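Local coordinates for protein translation initiation factor eIF-2B (Pyrococcus horikoshii, PDB 1VB5) that probably takes part in translation initiation by catalysing the exchange of GDP for GTP on initiation factor 2, at residues R97-I102 against L123-T128; D191-N196 against T254-V259; V216-Y221 against R260-E265. All coordinates share one frame; numbering follows the deposited sequence.

Contacts 1 and 3 touch each other, and so do contacts 2 and 3; contacts 1 and 2 stay about 11 Å apart at their nearest atoms. Contact 3 is the buried one. It pairs strands 214-217 and 261-264 of the main sheet through backbone bonds. Contacts 1 and 2 are partly buried. Contact 1 packs helices 78-106 and 120-131, with no hydrogen bond between its segments, and Leu99 carries it onto Ile263 of contact 3. Contact 2 joins strand 194-197 and the turn before it to the end of strand 251-254 and the loop after it, and mixes backbone bonds with aromatic side chains. Its Val194 and Val259 both pack on Val216 of contact 3.

Contact 1: residues R97-I102 against L123-T128; sequences RELASI and LEIIRT
Ala100 lies against one turn of the facing helix. Its CB is 3.8 Å from Thr128 OG1, and it also touches Glu124 at the carbonyl oxygen and at CB. On the buried side, Ile125 CG1 comes to 3.9 Å from Ala100 CA. Ile125 CG1 is anti to its own carbonyl carbon (chi1 -71°), which puts it against Ala100. The tip of Leu99 adds to this, with CD2 3.7 Å from Ile125 CD1. The two side chains cross obliquely.

The small Ala100 side chain is consistent with the close approach of the segment axes, 8.0 Å, at a crossing angle of -54°. In the next shell, Thr128 OG1 bonds Glu124 O at 2.8 Å. Thr128 N reaches the same oxygen from the opposite face of its plane, so two donors hold it. Glu124 OE2 meets Arg127 NH1 in a salt bridge of 3.2 Å, nearly in the guanidinium plane. Arg127 is further tied to Glu155 and Ser159, and Ser101 OG bonds Arg132. Leu99 also packs on Ile263 of the sheet.

Thr128 OG1, Glu124 OE2 and Arg127 thus find their partners away from helix 78-106. Shape and apolar contact join it to helix 120-131, and both helices pack on the same face of the main sheet.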
ATOM      1  N   ARG B  97     -26.189  11.407   8.950  1.00 23.44           N
ATOM      2  CA  ARG B  97     -27.341  11.192   8.076  1.00 28.11           C
ATOM      3  C   ARG B  97     -27.414  12.217   6.945  1.00 27.54           C
ATOM      4  O   ARG B  97     -27.628  11.864   5.781  1.00 25.07           O
ATOM      5  CB  ARG B  97     -28.637  11.237   8.890  1.00 39.66           C
ATOM      6  CG  ARG B  97     -28.975   9.930   9.596  1.00 59.63           C
ATOM      7  CD  ARG B  97     -29.385   8.873   8.573  1.00 75.65           C
ATOM      8  NE  ARG B  97     -29.698   7.574   9.171  1.00 81.39           N
ATOM      9  CZ  ARG B  97     -30.225   6.551   8.498  1.00 81.43           C
ATOM     10  NH1 ARG B  97     -30.502   6.673   7.203  1.00 76.25           N
ATOM     11  NH2 ARG B  97     -30.472   5.403   9.116  1.00 80.83           N
ATOM     12  N   GLU B  98     -27.234  13.488   7.287  1.00 22.00           N
ATOM     13  CA  GLU B  98     -27.294  14.547   6.287  1.00 28.40           C
ATOM     14  C   GLU B  98     -26.120  14.469   5.309  1.00 22.04           C
ATOM     15  O   GLU B  98     -26.283  14.692   4.110  1.00 18.26           O
ATOM     16  CB  GLU B  98     -27.318  15.917   6.973  1.00 32.82           C
ATOM     17  CG  GLU B  98     -27.574  17.079   6.025  1.00 42.10           C
ATOM     18  CD  GLU B  98     -28.732  16.813   5.076  1.00 49.17           C
ATOM     19  OE1 GLU B  98     -29.747  16.233   5.526  1.00 58.05           O
ATOM     20  OE2 GLU B  98     -28.633  17.186   3.885  1.00 48.08           O
ATOM     21  N   LEU B  99     -24.938  14.140   5.820  1.00 22.22           N
ATOM     22  CA  LEU B  99     -23.762  14.039   4.961  1.00 20.58           C
ATOM     23  C   LEU B  99     -23.979  12.878   3.985  1.00 25.57           C
ATOM     24  O   LEU B  99     -23.695  12.995   2.787  1.00 21.30           O
ATOM     25  CB  LEU B  99     -22.504  13.810   5.811  1.00 19.76           C
ATOM     26  CG  LEU B  99     -21.115  13.969   5.163  1.00 17.60           C
ATOM     27  CD1 LEU B  99     -20.051  13.950   6.245  1.00 15.58           C
ATOM     28  CD2 LEU B  99     -20.864  12.862   4.150  1.00 12.50           C
ATOM     29  N   ALA B 100     -24.508  11.771   4.503  1.00 19.20           N
ATOM     30  CA  ALA B 100     -24.766  10.592   3.681  1.00 24.76           C
ATOM     31  C   ALA B 100     -25.673  10.928   2.503  1.00 24.08           C
ATOM     32  O   ALA B 100     -25.417  10.508   1.368  1.00 27.06           O
ATOM     33  CB  ALA B 100     -25.396   9.483   4.530  1.00 20.48           C
ATOM     34  N   SER B 101     -26.732  11.687   2.774  1.00 24.87           N
ATOM     35  CA  SER B 101     -27.679  12.071   1.734  1.00 23.45           C
ATOM     36  C   SER B 101     -27.011  12.896   0.640  1.00 18.01           C
ATOM     37  O   SER B 101     -27.308  12.732  -0.546  1.00 21.78           O
ATOM     38  CB  SER B 101     -28.836  12.869   2.338  1.00 18.55           C
ATOM     39  OG  SER B 101     -29.735  13.275   1.322  1.00 23.42           O
ATOM     40  N   ILE B 102     -26.112  13.784   1.045  1.00 22.92           N
ATOM     41  CA  ILE B 102     -25.396  14.633   0.101  1.00 21.27           C
ATOM     42  C   ILE B 102     -24.358  13.815  -0.675  1.00 26.57           C
ATOM     43  O   ILE B 102     -24.194  13.994  -1.882  1.00 21.50           O
ATOM     44  CB  ILE B 102     -24.706  15.793   0.842  1.00 26.88           C
ATOM     45  CG1 ILE B 102     -25.777  16.696   1.468  1.00 23.89           C
ATOM     46  CG2 ILE B 102     -23.801  16.574  -0.121  1.00 18.98           C
ATOM     47  CD1 ILE B 102     -25.233  17.803   2.335  1.00 20.87           C
ATOM     48  N   LEU B 123     -19.418   4.446   4.497  1.00 14.85           N
ATOM     49  CA  LEU B 123     -20.315   3.296   4.413  1.00 19.90           C
ATOM     50  C   LEU B 123     -21.783   3.740   4.298  1.00 18.42           C
ATOM     51  O   LEU B 123     -22.541   3.194   3.499  1.00 19.56           O
ATOM     52  CB  LEU B 123     -20.132   2.393   5.644  1.00 17.85           C
ATOM     53  CG  LEU B 123     -21.124   1.230   5.782  1.00 23.69           C
ATOM     54  CD1 LEU B 123     -21.085   0.359   4.528  1.00 13.24           C
ATOM     55  CD2 LEU B 123     -20.794   0.410   7.023  1.00 17.82           C
ATOM     56  N   GLU B 124     -22.188   4.735   5.084  1.00 22.85           N
ATOM     57  CA  GLU B 124     -23.569   5.205   5.007  1.00 21.28           C
ATOM     58  C   GLU B 124     -23.838   5.942   3.705  1.00 22.93           C
ATOM     59  O   GLU B 124     -24.970   5.950   3.212  1.00 24.51           O
ATOM     60  CB  GLU B 124     -23.918   6.088   6.206  1.00 23.34           C
ATOM     61  CG  GLU B 124     -24.119   5.290   7.490  1.00 31.86           C
ATOM     62  CD  GLU B 124     -25.015   4.070   7.289  1.00 38.73           C
ATOM     63  OE1 GLU B 124     -26.135   4.232   6.755  1.00 40.84           O
ATOM     64  OE2 GLU B 124     -24.602   2.950   7.669  1.00 36.43           O
ATOM     65  N   ILE B 125     -22.804   6.557   3.142  1.00 20.15           N
ATOM     66  CA  ILE B 125     -22.957   7.249   1.868  1.00 20.15           C
ATOM     67  C   ILE B 125     -23.272   6.185   0.822  1.00 22.64           C
ATOM     68  O   ILE B 125     -24.190   6.327   0.016  1.00 25.69           O
ATOM     69  CB  ILE B 125     -21.653   7.975   1.433  1.00 16.78           C
ATOM     70  CG1 ILE B 125     -21.400   9.188   2.332  1.00 19.97           C
ATOM     71  CG2 ILE B 125     -21.756   8.409  -0.027  1.00 14.21           C
ATOM     72  CD1 ILE B 125     -20.125   9.954   1.988  1.00 16.34           C
ATOM     73  N   ILE B 126     -22.492   5.113   0.846  1.00 23.39           N
ATOM     74  CA  ILE B 126     -22.664   4.026  -0.104  1.00 22.82           C
ATOM     75  C   ILE B 126     -24.029   3.343   0.033  1.00 23.37           C
ATOM     76  O   ILE B 126     -24.699   3.072  -0.964  1.00 25.28           O
ATOM     77  CB  ILE B 126     -21.505   3.008   0.049  1.00 21.84           C
ATOM     78  CG1 ILE B 126     -20.228   3.609  -0.556  1.00 27.55           C
ATOM     79  CG2 ILE B 126     -21.844   1.697  -0.619  1.00 19.77           C
ATOM     80  CD1 ILE B 126     -18.952   2.806  -0.281  1.00 24.51           C
ATOM     81  N   ARG B 127     -24.445   3.084   1.266  1.00 21.37           N
ATOM     82  CA  ARG B 127     -25.726   2.440   1.519  1.00 23.06           C
ATOM     83  C   ARG B 127     -26.907   3.303   1.083  1.00 24.78           C
ATOM     84  O   ARG B 127     -27.885   2.792   0.529  1.00 23.25           O
ATOM     85  CB  ARG B 127     -25.857   2.098   3.003  1.00 22.63           C
ATOM     86  CG  ARG B 127     -25.081   0.860   3.416  1.00 21.93           C
ATOM     87  CD  ARG B 127     -25.157   0.621   4.913  1.00 19.86           C
ATOM     88  NE  ARG B 127     -24.705  -0.726   5.239  1.00 19.54           N
ATOM     89  CZ  ARG B 127     -24.339  -1.123   6.452  1.00 18.06           C
ATOM     90  NH1 ARG B 127     -24.367  -0.273   7.470  1.00 16.30           N
ATOM     91  NH2 ARG B 127     -23.936  -2.374   6.643  1.00 21.72           N
ATOM     92  N   THR B 128     -26.818   4.605   1.337  1.00 24.15           N
ATOM     93  CA  THR B 128     -27.889   5.517   0.958  1.00 24.90           C
ATOM     94  C   THR B 128     -28.012   5.573  -0.563  1.00 28.52           C
ATOM     95  O   THR B 128     -29.118   5.653  -1.102  1.00 27.25           O
ATOM     96  CB  THR B 128     -27.637   6.947   1.498  1.00 25.73           C
ATOM     97  OG1 THR B 128     -27.630   6.925   2.932  1.00 21.59           O
ATOM     98  CG2 THR B 128     -28.731   7.905   1.015  1.00 17.17           C
TER

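Contact 2: residues D191-N196 against T254-V259; sequences DGYVVN and TPWKYV
The Tyr193 ring rests on Pro255 and Trp256, and meets each with a different set of atoms. Tyr193 CD2 and CE2 run past the proline, at 3.5 Å from Pro255 CA and 3.8 Å from Pro255 CB respectively. Along the opposite edge of the ring, Tyr193 CE1 comes to 3.5 Å from Trp256 CD1, from the same side of the ring plane as the proline. The ring planes of Tyr193 and Trp256 stand at 89°, with the tyrosine ring centroid 5.3 Å from that of the indole five-membered ring. The approach is oblique. Trp256 N lies over one face of the tyrosine ring.

Trp256 CG sits between its own backbone N and carbonyl carbon (chi1 54°), the crowded position. The indole reaches back to the turn before Tyr193, where Asp191 O is 3.6 Å from Trp256 CD1. Trp256 CB lies 3.3 Å from Gly192 O. Gly192 has positive phi, and at its backbone angles a side chain would collide with the carbonyl oxygen of Asp191. Asp191 is held by Thr189 and Ser229, and Thr189 OG1 also bonds Tyr193 N.

Beside the rings, Val194 and Thr254 form an antiparallel hydrogen-bonded pair. Val194 N gives a nearly straight bond to Thr254 O (174°), and Thr254 N returns one of 2.8 Å to Val194 O. A water also donates to Val194 O and bonds Thr254 OG1. Val194 CG2 packs loosely on Val259 CG2, while Thr254 rests on Tyr201 and Ala204 of helix 200-209.

Val259 N bonds Trp256 O, and the chain makes a 3-10 turn over 256-258. Tyr258 packs on Glu209 of the second subunit. The Val194-Thr254 pair belongs to a small three-stranded antiparallel sheet, where it joins the central strand 194-197 to the outer strand 251-254.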
ATOM      1  N   ASP B 191      -5.399  24.212   7.790  1.00 15.94           N
ATOM      2  CA  ASP B 191      -5.021  24.643   6.447  1.00 18.90           C
ATOM      3  C   ASP B 191      -5.597  23.786   5.310  1.00 20.94           C
ATOM      4  O   ASP B 191      -5.181  23.897   4.159  1.00 19.58           O
ATOM      5  CB  ASP B 191      -3.486  24.778   6.329  1.00 24.23           C
ATOM      6  CG  ASP B 191      -2.727  23.574   6.890  1.00 24.71           C
ATOM      7  OD1 ASP B 191      -3.335  22.725   7.575  1.00 26.36           O
ATOM      8  OD2 ASP B 191      -1.500  23.489   6.650  1.00 28.45           O
ATOM      9  N   GLY B 192      -6.567  22.933   5.638  1.00 22.56           N
ATOM     10  CA  GLY B 192      -7.220  22.135   4.613  1.00 19.87           C
ATOM     11  C   GLY B 192      -6.652  20.787   4.215  1.00 18.42           C
ATOM     12  O   GLY B 192      -7.084  20.213   3.214  1.00 19.18           O
ATOM     13  N   TYR B 193      -5.691  20.277   4.974  1.00 16.45           N
ATOM     14  CA  TYR B 193      -5.105  18.980   4.672  1.00 16.84           C
ATOM     15  C   TYR B 193      -5.951  17.912   5.346  1.00 18.75           C
ATOM     16  O   TYR B 193      -6.635  18.181   6.345  1.00 15.59           O
ATOM     17  CB  TYR B 193      -3.656  18.920   5.165  1.00 13.74           C
ATOM     18  CG  TYR B 193      -2.695  19.728   4.314  1.00 16.83           C
ATOM     19  CD1 TYR B 193      -2.946  21.070   4.031  1.00 24.08           C
ATOM     20  CD2 TYR B 193      -1.539  19.150   3.787  1.00 19.08           C
ATOM     21  CE1 TYR B 193      -2.069  21.823   3.240  1.00 28.70           C
ATOM     22  CE2 TYR B 193      -0.651  19.894   2.990  1.00 20.26           C
ATOM     23  CZ  TYR B 193      -0.927  21.227   2.722  1.00 25.05           C
ATOM     24  OH  TYR B 193      -0.080  21.969   1.928  1.00 30.26           O
ATOM     25  N   VAL B 194      -5.914  16.704   4.797  1.00 17.33           N
ATOM     26  CA  VAL B 194      -6.708  15.604   5.323  1.00 15.15           C
ATOM     27  C   VAL B 194      -5.873  14.533   6.002  1.00 17.18           C
ATOM     28  O   VAL B 194      -4.963  13.962   5.398  1.00 19.92           O
ATOM     29  CB  VAL B 194      -7.530  14.935   4.200  1.00 18.24           C
ATOM     30  CG1 VAL B 194      -8.401  13.816   4.777  1.00 15.94           C
ATOM     31  CG2 VAL B 194      -8.381  15.973   3.493  1.00 11.41           C
ATOM     32  N   VAL B 195      -6.181  14.274   7.266  1.00 19.66           N
ATOM     33  CA  VAL B 195      -5.485  13.248   8.031  1.00 18.70           C
ATOM     34  C   VAL B 195      -6.379  12.012   7.975  1.00 23.49           C
ATOM     35  O   VAL B 195      -7.568  12.074   8.307  1.00 21.88           O
ATOM     36  CB  VAL B 195      -5.300  13.658   9.497  1.00 18.94           C
ATOM     37  CG1 VAL B 195      -4.573  12.553  10.252  1.00 17.51           C
ATOM     38  CG2 VAL B 195      -4.514  14.962   9.578  1.00 15.01           C
ATOM     39  N   ASN B 196      -5.814  10.894   7.536  1.00 16.58           N
ATOM     40  CA  ASN B 196      -6.591   9.675   7.423  1.00 21.05           C
ATOM     41  C   ASN B 196      -5.661   8.474   7.466  1.00 16.65           C
ATOM     42  O   ASN B 196      -4.445   8.630   7.506  1.00 19.62           O
ATOM     43  CB  ASN B 196      -7.395   9.692   6.110  1.00 18.45           C
ATOM     44  CG  ASN B 196      -8.523   8.675   6.103  1.00 24.06           C
ATOM     45  OD1 ASN B 196      -9.327   8.617   7.035  1.00 26.51           O
ATOM     46  ND2 ASN B 196      -8.593   7.872   5.048  1.00 24.33           N
ATOM     47  N   THR B 254      -2.861  14.073   3.573  1.00 17.52           N
ATOM     48  CA  THR B 254      -3.058  14.317   2.153  1.00 11.10           C
ATOM     49  C   THR B 254      -3.273  15.809   1.879  1.00 16.53           C
ATOM     50  O   THR B 254      -4.187  16.430   2.432  1.00 16.42           O
ATOM     51  CB  THR B 254      -4.279  13.551   1.599  1.00 15.98           C
ATOM     52  OG1 THR B 254      -4.080  12.140   1.753  1.00 17.21           O
ATOM     53  CG2 THR B 254      -4.472  13.870   0.123  1.00  8.51           C
ATOM     54  N   PRO B 255      -2.422  16.406   1.029  1.00 15.67           N
ATOM     55  CA  PRO B 255      -2.544  17.829   0.691  1.00 15.70           C
ATOM     56  C   PRO B 255      -3.898  18.073   0.036  1.00 16.84           C
ATOM     57  O   PRO B 255      -4.449  17.176  -0.608  1.00 16.07           O
ATOM     58  CB  PRO B 255      -1.394  18.055  -0.291  1.00 16.49           C
ATOM     59  CG  PRO B 255      -0.348  17.034   0.168  1.00 12.59           C
ATOM     60  CD  PRO B 255      -1.208  15.816   0.428  1.00 11.54           C
ATOM     61  N   TRP B 256      -4.431  19.281   0.181  1.00 17.41           N
ATOM     62  CA  TRP B 256      -5.728  19.583  -0.412  1.00 17.68           C
ATOM     63  C   TRP B 256      -5.718  19.578  -1.941  1.00 20.04           C
ATOM     64  O   TRP B 256      -6.748  19.318  -2.561  1.00 16.11           O
ATOM     65  CB  TRP B 256      -6.261  20.935   0.088  1.00 17.88           C
ATOM     66  CG  TRP B 256      -5.313  22.092  -0.100  1.00 18.01           C
ATOM     67  CD1 TRP B 256      -4.493  22.639   0.846  1.00 15.34           C
ATOM     68  CD2 TRP B 256      -5.063  22.812  -1.315  1.00 14.73           C
ATOM     69  NE1 TRP B 256      -3.747  23.653   0.295  1.00 19.60           N
ATOM     70  CE2 TRP B 256      -4.076  23.781  -1.029  1.00 16.69           C
ATOM     71  CE3 TRP B 256      -5.578  22.735  -2.615  1.00 13.05           C
ATOM     72  CZ2 TRP B 256      -3.588  24.667  -1.998  1.00 17.41           C
ATOM     73  CZ3 TRP B 256      -5.095  23.613  -3.579  1.00 16.17           C
ATOM     74  CH2 TRP B 256      -4.107  24.567  -3.265  1.00 17.77           C
ATOM     75  N   LYS B 257      -4.564  19.841  -2.559  1.00 19.56           N
ATOM     76  CA  LYS B 257      -4.518  19.889  -4.022  1.00 18.22           C
ATOM     77  C   LYS B 257      -4.861  18.583  -4.729  1.00 15.18           C
ATOM     78  O   LYS B 257      -4.975  18.548  -5.953  1.00 19.14           O
ATOM     79  CB  LYS B 257      -3.169  20.432  -4.513  1.00 20.36           C
ATOM     80  CG  LYS B 257      -1.944  19.550  -4.290  1.00 21.45           C
ATOM     81  CD  LYS B 257      -0.703  20.322  -4.726  1.00 24.56           C
ATOM     82  CE  LYS B 257       0.581  19.512  -4.628  1.00 32.62           C
ATOM     83  NZ  LYS B 257       1.769  20.342  -5.012  1.00 24.26           N
ATOM     84  N   TYR B 258      -5.036  17.513  -3.964  1.00 16.01           N
ATOM     85  CA  TYR B 258      -5.407  16.224  -4.539  1.00 16.42           C
ATOM     86  C   TYR B 258      -6.856  15.887  -4.166  1.00 21.04           C
ATOM     87  O   TYR B 258      -7.355  14.809  -4.487  1.00 20.34           O
ATOM     88  CB  TYR B 258      -4.484  15.124  -4.019  1.00 18.51           C
ATOM     89  CG  TYR B 258      -3.028  15.357  -4.339  1.00 17.86           C
ATOM     90  CD1 TYR B 258      -2.107  15.603  -3.326  1.00 15.68           C
ATOM     91  CD2 TYR B 258      -2.571  15.325  -5.656  1.00 16.58           C
ATOM     92  CE1 TYR B 258      -0.762  15.811  -3.610  1.00 19.98           C
ATOM     93  CE2 TYR B 258      -1.227  15.531  -5.955  1.00 21.34           C
ATOM     94  CZ  TYR B 258      -0.329  15.770  -4.924  1.00 22.98           C
ATOM     95  OH  TYR B 258       1.008  15.935  -5.200  1.00 29.12           O
ATOM     96  N   VAL B 259      -7.526  16.826  -3.499  1.00 18.85           N
ATOM     97  CA  VAL B 259      -8.908  16.639  -3.058  1.00 14.35           C
ATOM     98  C   VAL B 259      -9.891  17.506  -3.847  1.00 16.67           C
ATOM     99  O   VAL B 259      -9.752  18.734  -3.877  1.00 15.84           O
ATOM    100  CB  VAL B 259      -9.042  16.984  -1.553  1.00 18.03           C
ATOM    101  CG1 VAL B 259     -10.482  16.790  -1.088  1.00 15.18           C
ATOM    102  CG2 VAL B 259      -8.082  16.121  -0.729  1.00 12.25           C
TER
HETATM  103  O   HOH W   1      -4.748  11.382   4.416  1.00 18.46           O

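Contact 3: residues V216-Y221 against R260-E265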
ATOM      1  N   VAL B 216     -13.431  13.523  -0.091  1.00 13.44           N
ATOM      2  CA  VAL B 216     -13.242  13.180   1.307  1.00 17.98           C
ATOM      3  C   VAL B 216     -14.546  13.449   2.053  1.00 20.84           C
ATOM      4  O   VAL B 216     -15.140  14.513   1.902  1.00 19.22           O
ATOM      5  CB  VAL B 216     -12.119  14.031   1.934  1.00 21.71           C
ATOM      6  CG1 VAL B 216     -12.022  13.749   3.436  1.00 23.76           C
ATOM      7  CG2 VAL B 216     -10.801  13.732   1.239  1.00 14.15           C
ATOM      8  N   ALA B 217     -14.997  12.476   2.836  1.00 21.29           N
ATOM      9  CA  ALA B 217     -16.230  12.633   3.602  1.00 18.99           C
ATOM     10  C   ALA B 217     -15.866  12.934   5.046  1.00 19.13           C
ATOM     11  O   ALA B 217     -15.267  12.099   5.727  1.00 16.72           O
ATOM     12  CB  ALA B 217     -17.060  11.354   3.528  1.00 19.81           C
ATOM     13  N   ALA B 218     -16.219  14.126   5.514  1.00 15.32           N
ATOM     14  CA  ALA B 218     -15.904  14.501   6.885  1.00 17.38           C
ATOM     15  C   ALA B 218     -16.942  15.431   7.493  1.00 16.68           C
ATOM     16  O   ALA B 218     -17.172  16.528   6.991  1.00 17.50           O
ATOM     17  CB  ALA B 218     -14.534  15.162   6.938  1.00 17.97           C
ATOM     18  N   GLU B 219     -17.576  14.990   8.576  1.00 19.38           N
ATOM     19  CA  GLU B 219     -18.557  15.833   9.238  1.00 21.22           C
ATOM     20  C   GLU B 219     -17.795  17.013   9.829  1.00 24.56           C
ATOM     21  O   GLU B 219     -16.592  16.923  10.090  1.00 22.22           O
ATOM     22  CB  GLU B 219     -19.285  15.076  10.360  1.00 18.63           C
ATOM     23  CG  GLU B 219     -20.195  13.962   9.871  1.00 20.92           C
ATOM     24  CD  GLU B 219     -19.479  12.624   9.735  1.00 29.17           C
ATOM     25  OE1 GLU B 219     -18.235  12.614   9.640  1.00 25.75           O
ATOM     26  OE2 GLU B 219     -20.168  11.580   9.715  1.00 28.98           O
ATOM     27  N   THR B 220     -18.505  18.116  10.030  1.00 20.65           N
ATOM     28  CA  THR B 220     -17.923  19.328  10.584  1.00 24.55           C
ATOM     29  C   THR B 220     -17.182  19.143  11.913  1.00 20.87           C
ATOM     30  O   THR B 220     -16.217  19.855  12.191  1.00 19.21           O
ATOM     31  CB  THR B 220     -19.027  20.404  10.730  1.00 28.81           C
ATOM     32  OG1 THR B 220     -19.236  21.026   9.455  1.00 35.20           O
ATOM     33  CG2 THR B 220     -18.654  21.444  11.759  1.00 41.54           C
ATOM     34  N   TYR B 221     -17.614  18.193  12.736  1.00 22.73           N
ATOM     35  CA  TYR B 221     -16.940  17.989  14.013  1.00 22.73           C
ATOM     36  C   TYR B 221     -15.592  17.287  13.827  1.00 23.31           C
ATOM     37  O   TYR B 221     -14.905  16.979  14.798  1.00 17.13           O
ATOM     38  CB  TYR B 221     -17.845  17.225  15.000  1.00 21.63           C
ATOM     39  CG  TYR B 221     -18.181  15.800  14.620  1.00 26.97           C
ATOM     40  CD1 TYR B 221     -17.252  14.772  14.796  1.00 27.21           C
ATOM     41  CD2 TYR B 221     -19.419  15.480  14.067  1.00 25.13           C
ATOM     42  CE1 TYR B 221     -17.547  13.463  14.428  1.00 28.59           C
ATOM     43  CE2 TYR B 221     -19.724  14.174  13.693  1.00 27.08           C
ATOM     44  CZ  TYR B 221     -18.783  13.173  13.875  1.00 26.00           C
ATOM     45  OH  TYR B 221     -19.072  11.881  13.485  1.00 42.54           O
ATOM     46  N   ARG B 260     -10.872  16.869  -4.492  1.00 14.43           N
ATOM     47  CA  ARG B 260     -11.893  17.585  -5.256  1.00 16.16           C
ATOM     48  C   ARG B 260     -12.741  18.404  -4.283  1.00 15.31           C
ATOM     49  O   ARG B 260     -12.994  19.588  -4.495  1.00 18.44           O
ATOM     50  CB  ARG B 260     -12.840  16.617  -5.979  1.00 21.42           C
ATOM     51  CG  ARG B 260     -12.385  16.049  -7.316  1.00 29.41           C
ATOM     52  CD  ARG B 260     -12.220  17.118  -8.372  1.00 20.52           C
ATOM     53  NE  ARG B 260     -10.945  17.803  -8.218  1.00 20.06           N
ATOM     54  CZ  ARG B 260     -10.641  18.948  -8.810  1.00 16.10           C
ATOM     55  NH1 ARG B 260     -11.525  19.539  -9.604  1.00 15.21           N
ATOM     56  NH2 ARG B 260      -9.454  19.504  -8.597  1.00 18.29           N
ATOM     57  N   GLY B 261     -13.202  17.744  -3.227  1.00 19.08           N
ATOM     58  CA  GLY B 261     -14.025  18.412  -2.236  1.00 12.75           C
ATOM     59  C   GLY B 261     -14.183  17.582  -0.983  1.00 12.25           C
ATOM     60  O   GLY B 261     -13.866  16.393  -0.973  1.00 14.28           O
ATOM     61  N   ILE B 262     -14.649  18.222   0.084  1.00 13.47           N
ATOM     62  CA  ILE B 262     -14.886  17.558   1.357  1.00 12.98           C
ATOM     63  C   ILE B 262     -16.399  17.565   1.573  1.00 19.43           C
ATOM     64  O   ILE B 262     -17.030  18.632   1.634  1.00 19.79           O
ATOM     65  CB  ILE B 262     -14.191  18.303   2.507  1.00 14.61           C
ATOM     66  CG1 ILE B 262     -12.687  18.396   2.210  1.00 14.76           C
ATOM     67  CG2 ILE B 262     -14.443  17.566   3.830  1.00 11.91           C
ATOM     68  CD1 ILE B 262     -11.894  19.250   3.160  1.00 13.02           C
ATOM     69  N   ILE B 263     -16.978  16.373   1.655  1.00 15.61           N
ATOM     70  CA  ILE B 263     -18.418  16.218   1.833  1.00 16.34           C
ATOM     71  C   ILE B 263     -18.780  16.387   3.295  1.00 15.47           C
ATOM     72  O   ILE B 263     -18.400  15.572   4.131  1.00 18.40           O
ATOM     73  CB  ILE B 263     -18.880  14.825   1.353  1.00 17.34           C
ATOM     74  CG1 ILE B 263     -18.332  14.557  -0.053  1.00 13.15           C
ATOM     75  CG2 ILE B 263     -20.407  14.760   1.327  1.00 18.55           C
ATOM     76  CD1 ILE B 263     -18.554  13.149  -0.554  1.00 13.80           C
ATOM     77  N   THR B 264     -19.493  17.462   3.614  1.00 17.76           N
ATOM     78  CA  THR B 264     -19.897  17.707   4.999  1.00 17.34           C
ATOM     79  C   THR B 264     -21.418  17.681   5.085  1.00 17.89           C
ATOM     80  O   THR B 264     -22.103  17.646   4.060  1.00 13.56           O
ATOM     81  CB  THR B 264     -19.427  19.084   5.505  1.00 22.75           C
ATOM     82  OG1 THR B 264     -20.217  20.107   4.883  1.00 23.57           O
ATOM     83  CG2 THR B 264     -17.952  19.306   5.177  1.00 21.11           C
ATOM     84  N   GLU B 265     -21.944  17.716   6.307  1.00 20.65           N
ATOM     85  CA  GLU B 265     -23.387  17.697   6.502  1.00 24.16           C
ATOM     86  C   GLU B 265     -23.991  19.029   6.058  1.00 24.52           C
ATOM     87  O   GLU B 265     -25.205  19.149   5.936  1.00 26.24           O
ATOM     88  CB  GLU B 265     -23.739  17.420   7.975  1.00 21.96           C
ATOM     89  CG  GLU B 265     -23.403  18.551   8.940  1.00 25.22           C
ATOM     90  CD  GLU B 265     -21.960  18.530   9.418  1.00 31.36           C
ATOM     91  OE1 GLU B 265     -21.087  17.980   8.707  1.00 32.26           O
ATOM     92  OE2 GLU B 265     -21.698  19.084  10.508  1.00 32.72           O
TER
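Glu265 reaches across to the backbone of Thr220, and its OE1 accepts from Thr220 N at 2.9 Å through the syn lone pair. OE2 is a weak second acceptor for the same N-H. Glu265 CG lies between its backbone N and carbonyl carbon (chi1 70°), and the chain is bent at chi2. The side chains of Thr220 and Glu265 cross at about a right angle. Glu265 OE1 also comes to 3.4 Å from Glu219 CA.

Three backbone bonds join the parallel strands and the residue just after the first. Val216 N bonds Gly261 O at 3.0 Å. Ile263 N bonds Val216 O at 2.6 Å, and Ala218 N bonds Ile263 O at 3.0 Å. The CA of Ile262 adds a CA-H...O contact to Val216 O.

Val216 and Ile262 point to one face of the sheet, Ala217 and Ile263 to the other. Just past the strand end, Ala218 CB touches Ile262 CG2 at 3.9 Å. On the second face, Ala217 CB and Ile263 CB are a looser 4.5 Å apart. That face lies under two helices: Ile263 packs on Leu106, and Ala217 on Thr121 and Ile125. Past the last backbone bond, Thr264 CG2 lies 3.4 Å from Ala218 O. Thr264 OG1 bonds the backbone of Leu266 and Gly267, and Glu219 bonds Thr121.

Backbone bonds thus join two neighbouring strands of the main sheet. Where they end, the carboxylate of Glu265 takes over and binds the N-H of Thr220 at the start of a 3-10 turn. The negative charge probably strengthens that bond.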